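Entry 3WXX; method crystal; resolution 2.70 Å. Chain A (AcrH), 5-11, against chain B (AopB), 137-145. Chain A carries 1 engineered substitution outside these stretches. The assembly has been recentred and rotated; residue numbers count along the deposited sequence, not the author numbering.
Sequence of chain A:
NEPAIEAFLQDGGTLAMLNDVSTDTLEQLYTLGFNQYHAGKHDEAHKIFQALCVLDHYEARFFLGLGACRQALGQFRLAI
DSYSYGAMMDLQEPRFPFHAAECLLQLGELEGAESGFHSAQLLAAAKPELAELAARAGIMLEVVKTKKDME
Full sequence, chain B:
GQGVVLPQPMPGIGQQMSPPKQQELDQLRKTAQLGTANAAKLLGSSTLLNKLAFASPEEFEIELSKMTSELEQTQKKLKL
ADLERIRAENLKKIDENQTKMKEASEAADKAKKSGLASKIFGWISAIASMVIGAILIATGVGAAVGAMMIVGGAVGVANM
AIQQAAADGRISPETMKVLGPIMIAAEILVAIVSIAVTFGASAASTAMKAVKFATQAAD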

# COMPACT_ATOMS: atom_id res chain seq x y z
N ILE A 5 -9.52 -20.24 -0.73
CA ILE A 5 -8.61 -19.18 -0.24
C ILE A 5 -8.63 -17.95 -1.16
O ILE A 5 -8.79 -16.85 -0.68
N GLU A 6 -8.51 -18.16 -2.46
CA GLU A 6 -8.65 -17.10 -3.44
C GLU A 6 -9.95 -16.32 -3.31
O GLU A 6 -9.95 -15.08 -3.29
N ALA A 7 -11.07 -17.03 -3.25
CA ALA A 7 -12.38 -16.36 -3.11
C ALA A 7 -12.43 -15.53 -1.82
O ALA A 7 -13.13 -14.50 -1.75
N PHE A 8 -11.75 -16.02 -0.79
CA PHE A 8 -11.69 -15.33 0.48
C PHE A 8 -10.94 -14.01 0.29
O PHE A 8 -11.39 -12.94 0.70
N LEU A 9 -9.79 -14.14 -0.37
CA LEU A 9 -8.86 -13.05 -0.55
C LEU A 9 -9.53 -11.98 -1.39
O LEU A 9 -9.42 -10.78 -1.10
N GLN A 10 -10.22 -12.45 -2.42
CA GLN A 10 -10.92 -11.62 -3.37
C GLN A 10 -12.07 -10.85 -2.75
O GLN A 10 -12.32 -9.71 -3.12
N ASP A 11 -12.80 -11.48 -1.85
CA ASP A 11 -13.97 -10.86 -1.24
C ASP A 11 -13.54 -9.88 -0.18
O ASP A 11 -14.37 -9.11 0.33
N ILE B 137 -9.89 -5.01 -11.97
CA ILE B 137 -9.82 -6.36 -12.53
C ILE B 137 -10.06 -7.49 -11.52
O ILE B 137 -10.76 -8.45 -11.83
N ALA B 138 -9.50 -7.40 -10.31
CA ALA B 138 -9.48 -8.58 -9.43
C ALA B 138 -9.88 -8.34 -7.97
O ALA B 138 -9.61 -9.19 -7.09
N THR B 139 -10.54 -7.20 -7.72
CA THR B 139 -10.93 -6.76 -6.36
C THR B 139 -9.91 -7.15 -5.29
O THR B 139 -8.75 -6.78 -5.41
N GLY B 140 -10.29 -7.92 -4.28
CA GLY B 140 -9.40 -8.19 -3.15
C GLY B 140 -8.06 -8.83 -3.50
O GLY B 140 -7.07 -8.63 -2.78
N VAL B 141 -7.99 -9.58 -4.61
CA VAL B 141 -6.72 -10.12 -5.03
C VAL B 141 -5.84 -9.02 -5.58
O VAL B 141 -4.63 -9.00 -5.33
N GLY B 142 -6.44 -8.10 -6.33
CA GLY B 142 -5.72 -6.89 -6.78
C GLY B 142 -5.18 -6.07 -5.65
O GLY B 142 -4.03 -5.66 -5.65
N ALA B 143 -6.00 -5.83 -4.65
CA ALA B 143 -5.55 -5.07 -3.50
C ALA B 143 -4.39 -5.79 -2.84
O ALA B 143 -3.39 -5.17 -2.51
N ALA B 144 -4.57 -7.08 -2.60
CA ALA B 144 -3.54 -7.89 -1.98
C ALA B 144 -2.19 -7.74 -2.67
O ALA B 144 -1.26 -7.24 -2.09
N VAL B 145 -2.10 -8.11 -3.93
CA VAL B 145 -0.82 -8.01 -4.60
C VAL B 145 -0.34 -6.56 -4.62
O VAL B 145 0.88 -6.30 -4.59

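Where two helices cross almost at right angles, the contact is short, and a glycine at the crossing point lets the backbones approach closely. The pairing of AcrH and AopB illustrates this: the axes cross at 87° and come within 6.6 Å of each other, and the CA atoms of Q10(A) and G140(B) lie 3.8 Å apart. An ideal CB on G140(B) would point toward chain A and fall 2.1 Å from L9(A) O, a plain clash. Without it, G140(B) CA rests 3.3 Å from L9(A) O in a CA-H...O contact, while G140(B) N donates a hydrogen bond to Q10(A) O at 2.9 Å. That amide is free because the AopB helix is kinked here, leaving it no bond to the preceding turn.

Around this backbone contact the side chains fill the flanks. Q10(A) leaves its CA sideways with chi1 and chi2 both t, an extended chain that fits as a knob among A138(B), T139(B), G140(B) and V141(B). Its CG lies 3.2 Å from T139(B) OG1, and its CB 4.0 Å from V141(B) CG2. T139(B) points toward AcrH, and its p rotamer places the hydroxyl beside the aliphatic part of the glutamine.

L9(A) also starts sideways, but chi1 t and chi2 p bring its end nearer to AopB. Both methyls reach A144(B), CD1 of L9(A) lying 3.9 Å and CD2 4.1 Å from A144(B) CB, and CD2 also lies 4.0 Å from V141(B) CG2. The small A144(B), directed toward AcrH, meets the leucine one turn beyond the glycine. V141(B), in the t rotamer, turns CG2 to the AcrH helix, where this methyl serves both L9(A) and Q10(A) and lies 4.2 Å from E6(A) O. E6(A) itself extends with chi1 and chi2 t, its carboxylate hydrogen-bonded elsewhere in the structure.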

# COMPACT_ATOMS: atom_id res chain seq x y z
CB ILE A 5 -7.16 -19.62 -0.10
CG1 ILE A 5 -7.03 -20.83 0.81
CG2 ILE A 5 -6.33 -18.49 0.47
CD1 ILE A 5 -7.56 -20.60 2.21
CB GLU A 6 -8.53 -17.65 -4.85
CG GLU A 6 -8.93 -16.66 -5.93
CD GLU A 6 -8.60 -17.13 -7.34
OE1 GLU A 6 -8.21 -18.30 -7.55
OE2 GLU A 6 -8.74 -16.30 -8.25
CB ALA A 7 -13.50 -17.38 -3.13
CB PHE A 8 -10.96 -16.20 1.52
CG PHE A 8 -10.91 -15.60 2.89
CD1 PHE A 8 -12.07 -15.45 3.64
CD2 PHE A 8 -9.70 -15.19 3.43
CE1 PHE A 8 -12.03 -14.91 4.91
CE2 PHE A 8 -9.65 -14.63 4.70
CZ PHE A 8 -10.82 -14.50 5.44
CB LEU A 9 -7.58 -13.57 -1.25
CG LEU A 9 -6.45 -12.56 -1.43
CD1 LEU A 9 -5.89 -12.13 -0.09
CD2 LEU A 9 -5.34 -13.15 -2.25
CB GLN A 10 -11.46 -12.47 -4.50
CG GLN A 10 -12.05 -11.60 -5.59
CD GLN A 10 -12.34 -12.36 -6.86
OE1 GLN A 10 -11.66 -12.17 -7.89
NE2 GLN A 10 -13.33 -13.26 -6.80
CB ASP A 11 -14.90 -11.92 -0.62
CG ASP A 11 -15.64 -12.76 -1.68
OD1 ASP A 11 -15.67 -12.33 -2.86
OD2 ASP A 11 -16.13 -13.86 -1.33
CB ILE B 137 -8.45 -6.66 -13.14
CG1 ILE B 137 -8.07 -5.61 -14.18
CG2 ILE B 137 -8.44 -8.06 -13.73
CD1 ILE B 137 -8.98 -5.56 -15.38
CB ALA B 138 -8.10 -9.23 -9.53
CB THR B 139 -12.39 -7.15 -6.03
OG1 THR B 139 -12.59 -8.54 -6.27
CG2 THR B 139 -13.34 -6.40 -6.95
CB VAL B 141 -6.89 -11.21 -6.09
CG1 VAL B 141 -5.54 -11.67 -6.61
CG2 VAL B 141 -7.61 -12.37 -5.48
CB ALA B 143 -6.67 -4.88 -2.50
CB ALA B 144 -3.94 -9.35 -1.99
CB VAL B 145 -0.86 -8.61 -6.03
CG1 VAL B 145 -1.72 -7.76 -6.94
CG2 VAL B 145 0.55 -8.76 -6.59